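Surface layer protein (Geobacillus stearothermophilus, PDB 2RA1) forms the self-assembling crystalline layer on the bacterial cell surface, the N-terminal part described here probably helping to anchor it to the cell wall polymer. Local coordinates at residues 32-37 and 92-97; 345-350 and 378-383; 391-396 and 403-408. All blocks are in the same frame, centred on the assembly; numbering follows the deposited sequence.

Contact 1 (32-37 and 92-97); sequences PDIKDV and TYIDAY
Apolar helix-to-helix packing, with I34 and V37 set against Y93, I94 and Y97, joins the first turn of helix 34-58 to helix 89-115 in the helical N-terminal part of this S-layer fragment, consistent with its description as a triple coiled coil. The pair illustrates how the start of a helix can be seated on a neighbour by aliphatic and aromatic groups, with no direct hydrogen bond crossing between the two segments. I34 buries the most surface here: with CG1 anti to the backbone N (chi1 -167°), its CD1 comes to 3.6 Å from Y97 CD2 and 4.0 Å from Y93 CE2, touching both tyrosines. One turn later V37 and I94 lie alongside, pointing opposite ways, with V37 CG1 3.7 Å from I94 CG1. Helix 3-28 also borders the site: Y21 stacks on the Y93 ring and T20 touches V37, while F31 meets Y97 edge-to-face. Outside the apolar patch, D33 caps helix 34-58. Its OD2 takes K35 N on the anti lone pair at 3.1 Å and K35 NZ on the syn lone pair in a salt bridge, two bonds that hold the carboxylate at the helix start. A water links the loop just before helix 34-58 to helix 89-115: lying over the centre of one face of the Y97 ring, it donates to P32 O and pairs with Y93 OH at 2.7 Å.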
ATOM      1  N   PRO A  32     -26.460 -34.229   7.832  1.00 35.82           N
ATOM      2  CA  PRO A  32     -26.235 -35.672   7.820  1.00 41.42           C
ATOM      3  C   PRO A  32     -24.878 -35.968   7.206  1.00 40.10           C
ATOM      4  O   PRO A  32     -24.247 -35.064   6.669  1.00 41.03           O
ATOM      5  CB  PRO A  32     -27.338 -36.190   6.892  1.00 38.71           C
ATOM      6  CG  PRO A  32     -28.269 -35.063   6.714  1.00 37.07           C
ATOM      7  CD  PRO A  32     -27.464 -33.835   6.842  1.00 32.12           C
ATOM      8  N   ASP A  33     -24.415 -37.203   7.314  1.00 39.36           N
ATOM      9  CA  ASP A  33     -23.277 -37.621   6.521  1.00 37.38           C
ATOM     10  C   ASP A  33     -23.728 -37.525   5.063  1.00 30.99           C
ATOM     11  O   ASP A  33     -24.816 -38.009   4.709  1.00 30.55           O
ATOM     12  CB  ASP A  33     -22.882 -39.056   6.896  1.00 41.55           C
ATOM     13  CG  ASP A  33     -21.473 -39.417   6.461  1.00 44.47           C
ATOM     14  OD1 ASP A  33     -20.639 -39.636   7.350  1.00 55.23           O
ATOM     15  OD2 ASP A  33     -21.197 -39.505   5.250  1.00 48.36           O
ATOM     16  N   ILE A  34     -22.916 -36.895   4.214  1.00 30.11           N
ATOM     17  CA  ILE A  34     -23.303 -36.722   2.814  1.00 18.14           C
ATOM     18  C   ILE A  34     -23.530 -38.072   2.132  1.00 28.51           C
ATOM     19  O   ILE A  34     -24.238 -38.166   1.145  1.00 37.22           O
ATOM     20  CB  ILE A  34     -22.259 -35.917   2.012  1.00 24.47           C
ATOM     21  CG1 ILE A  34     -22.849 -35.481   0.660  1.00 22.90           C
ATOM     22  CG2 ILE A  34     -20.964 -36.695   1.822  1.00 19.01           C
ATOM     23  CD1 ILE A  34     -24.012 -34.524   0.820  1.00 25.02           C
ATOM     24  N   LYS A  35     -22.915 -39.117   2.667  1.00 30.95           N
ATOM     25  CA  LYS A  35     -22.964 -40.426   2.042  1.00 32.23           C
ATOM     26  C   LYS A  35     -24.301 -41.114   2.306  1.00 32.08           C
ATOM     27  O   LYS A  35     -24.753 -41.918   1.493  1.00 39.00           O
ATOM     28  CB  LYS A  35     -21.789 -41.296   2.516  1.00 31.59           C
ATOM     29  CG  LYS A  35     -20.421 -40.792   2.065  1.00 27.74           C
ATOM     30  CD  LYS A  35     -19.323 -41.739   2.469  1.00 31.92           C
ATOM     31  CE  LYS A  35     -19.319 -41.957   3.984  1.00 31.73           C
ATOM     32  NZ  LYS A  35     -18.884 -40.714   4.706  1.00 31.72           N
ATOM     33  N   ASP A  36     -24.921 -40.799   3.442  1.00 25.21           N
ATOM     34  CA  ASP A  36     -26.267 -41.273   3.736  1.00 24.59           C
ATOM     35  C   ASP A  36     -27.269 -40.598   2.799  1.00 30.31           C
ATOM     36  O   ASP A  36     -28.220 -41.231   2.311  1.00 32.08           O
ATOM     37  CB  ASP A  36     -26.636 -40.996   5.188  1.00 23.57           C
ATOM     38  CG  ASP A  36     -25.861 -41.862   6.162  1.00 34.26           C
ATOM     39  OD1 ASP A  36     -25.665 -41.427   7.319  1.00 35.70           O
ATOM     40  OD2 ASP A  36     -25.439 -42.977   5.765  1.00 33.61           O
ATOM     41  N   VAL A  37     -27.030 -39.311   2.537  1.00 24.73           N
ATOM     42  CA  VAL A  37     -27.834 -38.551   1.605  1.00 24.26           C
ATOM     43  C   VAL A  37     -27.655 -39.071   0.177  1.00 27.12           C
ATOM     44  O   VAL A  37     -28.618 -39.137  -0.578  1.00 33.81           O
ATOM     45  CB  VAL A  37     -27.522 -37.039   1.675  1.00 29.61           C
ATOM     46  CG1 VAL A  37     -28.364 -36.268   0.666  1.00 32.13           C
ATOM     47  CG2 VAL A  37     -27.755 -36.509   3.092  1.00 26.38           C
ATOM     48  N   THR A  92     -29.966 -30.280  -5.119  1.00 28.54           N
ATOM     49  CA  THR A  92     -29.434 -28.957  -4.817  1.00 25.44           C
ATOM     50  C   THR A  92     -28.687 -28.916  -3.484  1.00 22.50           C
ATOM     51  O   THR A  92     -27.664 -28.232  -3.359  1.00 22.94           O
ATOM     52  CB  THR A  92     -30.515 -27.854  -4.817  1.00 30.96           C
ATOM     53  OG1 THR A  92     -31.555 -28.172  -3.875  1.00 30.18           O
ATOM     54  CG2 THR A  92     -31.071 -27.635  -6.232  1.00 20.00           C
ATOM     55  N   TYR A  93     -29.221 -29.633  -2.498  1.00 23.42           N
ATOM     56  CA  TYR A  93     -28.575 -29.784  -1.207  1.00 28.40           C
ATOM     57  C   TYR A  93     -27.225 -30.469  -1.345  1.00 34.50           C
ATOM     58  O   TYR A  93     -26.233 -30.000  -0.789  1.00 34.39           O
ATOM     59  CB  TYR A  93     -29.420 -30.605  -0.232  1.00 34.59           C
ATOM     60  CG  TYR A  93     -28.627 -30.939   1.013  1.00 28.82           C
ATOM     61  CD1 TYR A  93     -28.617 -30.072   2.095  1.00 24.14           C
ATOM     62  CD2 TYR A  93     -27.848 -32.083   1.081  1.00 26.15           C
ATOM     63  CE1 TYR A  93     -27.890 -30.348   3.217  1.00 28.41           C
ATOM     64  CE2 TYR A  93     -27.100 -32.371   2.213  1.00 30.11           C
ATOM     65  CZ  TYR A  93     -27.120 -31.495   3.276  1.00 29.08           C
ATOM     66  OH  TYR A  93     -26.382 -31.742   4.410  1.00 26.31           O
ATOM     67  N   ILE A  94     -27.193 -31.587  -2.074  1.00 29.56           N
ATOM     68  CA  ILE A  94     -25.938 -32.298  -2.269  1.00 30.50           C
ATOM     69  C   ILE A  94     -24.881 -31.365  -2.851  1.00 29.74           C
ATOM     70  O   ILE A  94     -23.783 -31.251  -2.303  1.00 32.13           O
ATOM     71  CB  ILE A  94     -26.099 -33.571  -3.123  1.00 23.56           C
ATOM     72  CG1 ILE A  94     -26.842 -34.643  -2.320  1.00 27.80           C
ATOM     73  CG2 ILE A  94     -24.734 -34.129  -3.535  1.00 15.79           C
ATOM     74  CD1 ILE A  94     -27.359 -35.806  -3.167  1.00 24.39           C
ATOM     75  N   ASP A  95     -25.234 -30.684  -3.942  1.00 25.25           N
ATOM     76  CA  ASP A  95     -24.334 -29.753  -4.635  1.00 26.91           C
ATOM     77  C   ASP A  95     -23.829 -28.623  -3.759  1.00 27.60           C
ATOM     78  O   ASP A  95     -22.693 -28.195  -3.893  1.00 30.15           O
ATOM     79  CB  ASP A  95     -25.037 -29.134  -5.846  1.00 28.29           C
ATOM     80  CG  ASP A  95     -25.287 -30.141  -6.961  1.00 39.01           C
ATOM     81  OD1 ASP A  95     -24.855 -31.316  -6.855  1.00 40.79           O
ATOM     82  OD2 ASP A  95     -25.918 -29.738  -7.956  1.00 45.42           O
ATOM     83  N   ALA A  96     -24.697 -28.128  -2.884  1.00 27.40           N
ATOM     84  CA  ALA A  96     -24.360 -27.028  -1.995  1.00 27.54           C
ATOM     85  C   ALA A  96     -23.518 -27.515  -0.827  1.00 29.54           C
ATOM     86  O   ALA A  96     -22.579 -26.838  -0.400  1.00 27.47           O
ATOM     87  CB  ALA A  96     -25.627 -26.360  -1.490  1.00 24.75           C
ATOM     88  N   TYR A  97     -23.859 -28.686  -0.303  1.00 24.10           N
ATOM     89  CA  TYR A  97     -23.068 -29.252   0.767  1.00 23.74           C
ATOM     90  C   TYR A  97     -21.656 -29.568   0.267  1.00 24.86           C
ATOM     91  O   TYR A  97     -20.675 -29.304   0.949  1.00 34.05           O
ATOM     92  CB  TYR A  97     -23.723 -30.508   1.357  1.00 20.28           C
ATOM     93  CG  TYR A  97     -22.954 -31.054   2.530  1.00 21.21           C
ATOM     94  CD1 TYR A  97     -23.232 -30.628   3.820  1.00 25.17           C
ATOM     95  CD2 TYR A  97     -21.927 -31.979   2.349  1.00 21.22           C
ATOM     96  CE1 TYR A  97     -22.507 -31.115   4.906  1.00 28.43           C
ATOM     97  CE2 TYR A  97     -21.207 -32.476   3.427  1.00 23.04           C
ATOM     98  CZ  TYR A  97     -21.503 -32.032   4.705  1.00 28.90           C
ATOM     99  OH  TYR A  97     -20.796 -32.512   5.792  1.00 35.64           O
TER
HETATM  100  O   HOH W   1     -24.424 -33.639   4.073  1.00 29.12           O

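Contact 2 (345-350 and 378-383)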
ATOM      1  N   ALA A 345      22.891  29.328  28.680  1.00 30.39           N
ATOM      2  CA  ALA A 345      23.332  29.668  27.324  1.00 30.96           C
ATOM      3  C   ALA A 345      22.157  29.739  26.342  1.00 36.03           C
ATOM      4  O   ALA A 345      21.765  28.743  25.735  1.00 38.60           O
ATOM      5  CB  ALA A 345      24.414  28.692  26.830  1.00 30.33           C
ATOM      6  N   VAL A 346      21.607  30.939  26.205  1.00 31.10           N
ATOM      7  CA  VAL A 346      20.474  31.216  25.329  1.00 20.94           C
ATOM      8  C   VAL A 346      20.975  31.844  24.021  1.00 20.62           C
ATOM      9  O   VAL A 346      21.575  32.911  24.034  1.00 23.51           O
ATOM     10  CB  VAL A 346      19.499  32.191  26.040  1.00 27.89           C
ATOM     11  CG1 VAL A 346      18.423  32.703  25.104  1.00 20.76           C
ATOM     12  CG2 VAL A 346      18.900  31.539  27.288  1.00 20.66           C
ATOM     13  N   ASP A 347      20.751  31.162  22.905  1.00 25.09           N
ATOM     14  CA  ASP A 347      21.110  31.673  21.586  1.00 29.40           C
ATOM     15  C   ASP A 347      20.119  32.756  21.143  1.00 32.16           C
ATOM     16  O   ASP A 347      18.971  32.472  20.825  1.00 35.56           O
ATOM     17  CB  ASP A 347      21.126  30.517  20.578  1.00 33.68           C
ATOM     18  CG  ASP A 347      21.580  30.938  19.190  1.00 32.38           C
ATOM     19  OD1 ASP A 347      21.662  32.138  18.924  1.00 32.72           O
ATOM     20  OD2 ASP A 347      21.839  30.057  18.350  1.00 37.23           O
ATOM     21  N   LEU A 348      20.581  33.996  21.116  1.00 30.50           N
ATOM     22  CA  LEU A 348      19.751  35.127  20.737  1.00 31.27           C
ATOM     23  C   LEU A 348      19.231  35.155  19.280  1.00 33.02           C
ATOM     24  O   LEU A 348      18.215  35.793  19.006  1.00 35.73           O
ATOM     25  CB  LEU A 348      20.496  36.422  21.055  1.00 26.84           C
ATOM     26  CG  LEU A 348      20.650  36.683  22.551  1.00 25.29           C
ATOM     27  CD1 LEU A 348      21.345  38.004  22.770  1.00 24.51           C
ATOM     28  CD2 LEU A 348      19.304  36.693  23.228  1.00 21.76           C
ATOM     29  N   THR A 349      19.929  34.492  18.355  1.00 21.20           N
ATOM     30  CA  THR A 349      19.472  34.408  16.964  1.00 27.49           C
ATOM     31  C   THR A 349      18.159  33.613  16.819  1.00 29.73           C
ATOM     32  O   THR A 349      17.455  33.728  15.822  1.00 36.11           O
ATOM     33  CB  THR A 349      20.553  33.815  16.018  1.00 25.43           C
ATOM     34  OG1 THR A 349      20.841  32.475  16.402  1.00 34.89           O
ATOM     35  CG2 THR A 349      21.832  34.615  16.094  1.00 31.29           C
ATOM     36  N   LYS A 350      17.824  32.816  17.824  1.00 28.65           N
ATOM     37  CA  LYS A 350      16.608  32.019  17.781  1.00 27.06           C
ATOM     38  C   LYS A 350      15.426  32.836  18.277  1.00 28.20           C
ATOM     39  O   LYS A 350      14.311  32.340  18.320  1.00 31.63           O
ATOM     40  CB  LYS A 350      16.773  30.788  18.673  1.00 31.35           C
ATOM     41  CG  LYS A 350      18.027  29.977  18.382  1.00 44.57           C
ATOM     42  CD  LYS A 350      17.832  29.006  17.228  1.00 51.35           C
ATOM     43  CE  LYS A 350      19.130  28.751  16.468  1.00 57.42           C
ATOM     44  NZ  LYS A 350      19.494  29.854  15.511  1.00 59.69           N
ATOM     45  N   GLN A 378      30.419  33.507  21.692  1.00 32.50           N
ATOM     46  CA  GLN A 378      30.228  33.293  20.250  1.00 30.82           C
ATOM     47  C   GLN A 378      29.430  34.410  19.595  1.00 33.36           C
ATOM     48  O   GLN A 378      28.893  34.231  18.517  1.00 33.07           O
ATOM     49  CB  GLN A 378      29.567  31.950  19.962  1.00 32.90           C
ATOM     50  CG  GLN A 378      30.472  30.782  20.293  1.00 44.32           C
ATOM     51  CD  GLN A 378      29.762  29.463  20.198  1.00 56.32           C
ATOM     52  OE1 GLN A 378      28.923  29.265  19.312  1.00 65.45           O
ATOM     53  NE2 GLN A 378      30.092  28.544  21.099  1.00 52.88           N
ATOM     54  N   GLY A 379      29.367  35.566  20.246  1.00 33.32           N
ATOM     55  CA  GLY A 379      28.645  36.700  19.698  1.00 37.51           C
ATOM     56  C   GLY A 379      27.118  36.635  19.762  1.00 39.68           C
ATOM     57  O   GLY A 379      26.457  37.582  19.331  1.00 40.43           O
ATOM     58  N   LYS A 380      26.560  35.552  20.320  1.00 38.13           N
ATOM     59  CA  LYS A 380      25.112  35.327  20.274  1.00 36.53           C
ATOM     60  C   LYS A 380      24.486  34.647  21.496  1.00 34.02           C
ATOM     61  O   LYS A 380      23.276  34.716  21.662  1.00 37.56           O
ATOM     62  CB  LYS A 380      24.714  34.562  19.002  1.00 30.80           C
ATOM     63  CG  LYS A 380      25.133  33.106  18.988  1.00 37.30           C
ATOM     64  CD  LYS A 380      25.111  32.536  17.576  1.00 38.35           C
ATOM     65  CE  LYS A 380      25.495  31.068  17.561  1.00 38.58           C
ATOM     66  NZ  LYS A 380      25.893  30.588  16.214  1.00 42.97           N
ATOM     67  N   PHE A 381      25.289  33.996  22.337  1.00 27.59           N
ATOM     68  CA  PHE A 381      24.768  33.319  23.534  1.00 21.29           C
ATOM     69  C   PHE A 381      24.846  34.172  24.789  1.00 26.26           C
ATOM     70  O   PHE A 381      25.879  34.803  25.055  1.00 27.81           O
ATOM     71  CB  PHE A 381      25.554  32.041  23.794  1.00 25.11           C
ATOM     72  CG  PHE A 381      25.263  30.934  22.823  1.00 29.39           C
ATOM     73  CD1 PHE A 381      26.075  30.734  21.716  1.00 29.00           C
ATOM     74  CD2 PHE A 381      24.192  30.084  23.023  1.00 28.26           C
ATOM     75  CE1 PHE A 381      25.819  29.708  20.820  1.00 28.17           C
ATOM     76  CE2 PHE A 381      23.920  29.046  22.119  1.00 29.58           C
ATOM     77  CZ  PHE A 381      24.730  28.865  21.021  1.00 29.15           C
ATOM     78  N   ILE A 382      23.770  34.197  25.571  1.00 18.77           N
ATOM     79  CA  ILE A 382      23.837  34.791  26.916  1.00 23.82           C
ATOM     80  C   ILE A 382      23.331  33.886  28.049  1.00 22.60           C
ATOM     81  O   ILE A 382      22.525  32.990  27.841  1.00 25.25           O
ATOM     82  CB  ILE A 382      23.148  36.186  27.020  1.00 28.15           C
ATOM     83  CG1 ILE A 382      21.648  36.116  26.691  1.00 27.55           C
ATOM     84  CG2 ILE A 382      23.861  37.208  26.153  1.00 24.95           C
ATOM     85  CD1 ILE A 382      20.870  37.340  27.177  1.00 19.02           C
ATOM     86  N   ASN A 383      23.815  34.148  29.253  1.00 31.63           N
ATOM     87  CA  ASN A 383      23.423  33.403  30.435  1.00 28.37           C
ATOM     88  C   ASN A 383      22.383  34.186  31.244  1.00 29.26           C
ATOM     89  O   ASN A 383      22.687  35.227  31.816  1.00 32.95           O
ATOM     90  CB  ASN A 383      24.673  33.157  31.282  1.00 33.34           C
ATOM     91  CG  ASN A 383      24.414  32.245  32.463  1.00 35.10           C
ATOM     92  OD1 ASN A 383      23.292  32.135  32.953  1.00 29.33           O
ATOM     93  ND2 ASN A 383      25.456  31.574  32.917  1.00 36.42           N
TER
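D347 lies over one face of the F381 ring, its CB 3.5 Å from F381 CE2 and its carboxylate plane turned 44° from that of the ring. The phenylalanine reaches this place because CG stands anti to its own carbonyl carbon (chi1 -72°), which lays the ring back across the neighbouring strand. The two residues form the non-hydrogen-bonded pair of a small two-stranded antiparallel sheet, strands 346-347 and 381-382, in the C-terminal part of the fragment. Next to it, V346 and I382 make the hydrogen-bonded pair, and L348 N continues the pattern by donating to K380 O at 2.8 Å. The carboxylate also organises the turn that follows its strand. D347 OD1 accepts from T349 N and, at 2.7 Å, from T349 OG1, both coming from the same face of the carboxylate plane; the first of these bonds closes an Asx turn at the start of the 3-10 segment. K350 NZ in turn donates to T349 OG1 and forms a long salt bridge with D347 OD2. K380 runs extended across the acid, its CG 3.6 Å from D347 OD1, while its NZ stays 4.6 Å from D347 OD2. An alanine at D347 would leave both T349 donors without their shared acceptor, which is likely to slacken the Asx turn and to bare part of that F381 face. On the side of the sheet where V346 and I382 point, L348 CD2 packs 4.2 Å from I382 CG1; F370 of strand 367-372 touches L348, and V390 of strand 389-397 touches I382. An Asx turn and charged groups on the side of D347 thus accompany an aliphatic inner side, and the neighbouring lysines would probably stabilise D347 as a carboxylate.

Contact 3 (391-396 and 403-408); sequences IVNATV and TGNVIL
T403 OG1 is held by two bonds: it accepts from A394 N at 2.9 Å and donates to G404 O at 2.8 Å, the latter in the carbonyl plane and on a lone pair. The hydroxyl accepts the A394 amide, as a main-chain carbonyl otherwise would. Its position between the backbone N and the carbonyl carbon (chi1 59°) turns it to the opposite strand, while T403 CG2 comes to 4.0 Å from A394 CB. The same residue is tied again through its backbone, since T403 N donates to A394 O at 2.8 Å, an oxygen that also accepts from T402 OG1. G404 then carries a positive phi, a conformation that suits a residue without a side chain. Beyond it, N393 and N405 meet through their amides. N393 ND2 donates to N405 OD1 at 3.1 Å in a fairly straight bond that lies in the plane of the N393 amide, yet reaches N405 from above its carbonyl plane, the two amides standing almost perpendicular (85°). Regular pairing follows: V392 and V406 exchange two backbone bonds as a hydrogen-bonded pair, and I391 faces I407 as a non-hydrogen-bonded one, I391 CG1 lying 3.9 Å from I407 CB. The buried V392 and L408 meet with V392 CG2 3.5 Å from L408 CD1, the two side chains roughly perpendicular, and F335 packs on V392 as well. Antiparallel strands 389-397 and 406-410, following each other in the chain through a short connection, form a beta hairpin, and they are the two inner strands of a four-stranded mixed sheet.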
ATOM      1  N   ILE A 391      19.004  43.028  28.968  1.00 24.04           N
ATOM      2  CA  ILE A 391      18.877  43.979  27.893  1.00 14.82           C
ATOM      3  C   ILE A 391      19.665  43.512  26.687  1.00 21.23           C
ATOM      4  O   ILE A 391      20.801  43.081  26.807  1.00 20.85           O
ATOM      5  CB  ILE A 391      19.384  45.349  28.321  1.00 22.15           C
ATOM      6  CG1 ILE A 391      18.399  45.962  29.322  1.00 20.64           C
ATOM      7  CG2 ILE A 391      19.577  46.241  27.073  1.00 17.59           C
ATOM      8  CD1 ILE A 391      18.919  47.203  29.998  1.00 25.05           C
ATOM      9  N   VAL A 392      19.045  43.572  25.519  1.00 20.82           N
ATOM     10  CA  VAL A 392      19.673  43.018  24.331  1.00 26.77           C
ATOM     11  C   VAL A 392      19.351  43.900  23.136  1.00 27.64           C
ATOM     12  O   VAL A 392      18.391  44.682  23.156  1.00 18.11           O
ATOM     13  CB  VAL A 392      19.189  41.589  24.050  1.00 31.96           C
ATOM     14  CG1 VAL A 392      19.628  40.642  25.146  1.00 27.81           C
ATOM     15  CG2 VAL A 392      17.670  41.572  23.959  1.00 42.71           C
ATOM     16  N   ASN A 393      20.167  43.761  22.099  1.00 30.06           N
ATOM     17  CA  ASN A 393      20.057  44.574  20.896  1.00 21.93           C
ATOM     18  C   ASN A 393      20.507  43.761  19.682  1.00 26.20           C
ATOM     19  O   ASN A 393      21.668  43.374  19.566  1.00 29.69           O
ATOM     20  CB  ASN A 393      20.922  45.816  21.057  1.00 25.58           C
ATOM     21  CG  ASN A 393      20.795  46.775  19.898  1.00 30.97           C
ATOM     22  OD1 ASN A 393      20.730  46.372  18.727  1.00 29.10           O
ATOM     23  ND2 ASN A 393      20.760  48.063  20.219  1.00 23.62           N
ATOM     24  N   ALA A 394      19.582  43.463  18.787  1.00 26.63           N
ATOM     25  CA  ALA A 394      19.945  42.783  17.561  1.00 21.76           C
ATOM     26  C   ALA A 394      20.016  43.791  16.403  1.00 31.88           C
ATOM     27  O   ALA A 394      19.099  44.602  16.199  1.00 28.37           O
ATOM     28  CB  ALA A 394      18.955  41.664  17.251  1.00 21.07           C
ATOM     29  N   THR A 395      21.120  43.745  15.669  1.00 30.48           N
ATOM     30  CA  THR A 395      21.297  44.583  14.496  1.00 26.20           C
ATOM     31  C   THR A 395      21.716  43.654  13.370  1.00 33.98           C
ATOM     32  O   THR A 395      22.558  42.781  13.571  1.00 33.85           O
ATOM     33  CB  THR A 395      22.380  45.672  14.701  1.00 23.13           C
ATOM     34  OG1 THR A 395      21.981  46.576  15.735  1.00 32.97           O
ATOM     35  CG2 THR A 395      22.573  46.482  13.426  1.00 24.44           C
ATOM     36  N   VAL A 396      21.094  43.806  12.203  1.00 41.40           N
ATOM     37  CA  VAL A 396      21.502  43.048  11.029  1.00 45.94           C
ATOM     38  C   VAL A 396      22.774  43.678  10.501  1.00 45.43           C
ATOM     39  O   VAL A 396      22.772  44.841  10.104  1.00 50.98           O
ATOM     40  CB  VAL A 396      20.448  43.097   9.918  1.00 44.70           C
ATOM     41  CG1 VAL A 396      20.957  42.363   8.697  1.00 52.41           C
ATOM     42  CG2 VAL A 396      19.154  42.497  10.382  1.00 33.80           C
ATOM     43  N   THR A 403      16.890  46.337  16.401  1.00 28.06           N
ATOM     44  CA  THR A 403      15.849  46.391  17.437  1.00 25.85           C
ATOM     45  C   THR A 403      15.978  47.634  18.361  1.00 31.69           C
ATOM     46  O   THR A 403      15.010  48.044  19.007  1.00 27.39           O
ATOM     47  CB  THR A 403      15.842  45.115  18.332  1.00 15.07           C
ATOM     48  OG1 THR A 403      17.107  44.971  18.960  1.00 23.58           O
ATOM     49  CG2 THR A 403      15.571  43.859  17.549  1.00 27.28           C
ATOM     50  N   GLY A 404      17.164  48.238  18.412  1.00 30.39           N
ATOM     51  CA  GLY A 404      17.485  49.161  19.486  1.00 21.72           C
ATOM     52  C   GLY A 404      17.628  48.350  20.767  1.00 21.51           C
ATOM     53  O   GLY A 404      17.508  47.120  20.739  1.00 21.14           O
ATOM     54  N   ASN A 405      17.868  49.019  21.893  1.00 19.33           N
ATOM     55  CA  ASN A 405      17.968  48.326  23.183  1.00 19.42           C
ATOM     56  C   ASN A 405      16.605  47.940  23.721  1.00 23.43           C
ATOM     57  O   ASN A 405      15.680  48.759  23.791  1.00 23.66           O
ATOM     58  CB  ASN A 405      18.735  49.155  24.217  1.00 22.23           C
ATOM     59  CG  ASN A 405      20.210  49.190  23.937  1.00 20.78           C
ATOM     60  OD1 ASN A 405      20.739  48.311  23.259  1.00 19.40           O
ATOM     61  ND2 ASN A 405      20.882  50.220  24.430  1.00 18.07           N
ATOM     62  N   VAL A 406      16.465  46.664  24.043  1.00 26.53           N
ATOM     63  CA  VAL A 406      15.180  46.140  24.487  1.00 23.88           C
ATOM     64  C   VAL A 406      15.422  45.388  25.778  1.00 20.71           C
ATOM     65  O   VAL A 406      16.357  44.593  25.881  1.00 24.09           O
ATOM     66  CB  VAL A 406      14.544  45.198  23.441  1.00 29.82           C
ATOM     67  CG1 VAL A 406      13.217  44.676  23.953  1.00 25.93           C
ATOM     68  CG2 VAL A 406      14.362  45.903  22.066  1.00 13.93           C
ATOM     69  N   ILE A 407      14.611  45.663  26.779  1.00 21.19           N
ATOM     70  CA  ILE A 407      14.719  44.918  28.021  1.00 32.06           C
ATOM     71  C   ILE A 407      13.731  43.753  27.974  1.00 33.05           C
ATOM     72  O   ILE A 407      12.536  43.958  27.792  1.00 30.78           O
ATOM     73  CB  ILE A 407      14.542  45.838  29.273  1.00 36.46           C
ATOM     74  CG1 ILE A 407      14.514  45.019  30.555  1.00 42.32           C
ATOM     75  CG2 ILE A 407      13.275  46.663  29.178  1.00 30.37           C
ATOM     76  CD1 ILE A 407      14.935  45.819  31.787  1.00 39.72           C
ATOM     77  N   LEU A 408      14.242  42.531  28.089  1.00 31.81           N
ATOM     78  CA  LEU A 408      13.397  41.332  28.008  1.00 28.69           C
ATOM     79  C   LEU A 408      13.277  40.686  29.365  1.00 29.25           C
ATOM     80  O   LEU A 408      14.268  40.605  30.100  1.00 30.43           O
ATOM     81  CB  LEU A 408      13.965  40.316  27.003  1.00 23.61           C
ATOM     82  CG  LEU A 408      14.119  40.835  25.568  1.00 28.09           C
ATOM     83  CD1 LEU A 408      14.738  39.786  24.680  1.00 32.26           C
ATOM     84  CD2 LEU A 408      12.776  41.254  25.023  1.00 24.57           C
TER

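Contact 1 stands apart: its centre lies about 86 Å from that of contact 2 and about 92 Å from that of contact 3, on the opposite side of the chain's centre. It belongs to the all-helical part and relies on interlocking side chains and a bridging water, its ion pair sitting at the helix start, away from the touching side chains. Contacts 2 and 3 are strand pairings held mainly by backbone bonds, and they touch: L348 CD1 and I382 CD1 both pack on V392 CG1. Buried V346, L348, I382, V392 and L408 form their inner side, whereas D347, K380, N393 and N405 occupy more open parts, with ionic groups in contact 2 and neutral amides in contact 3.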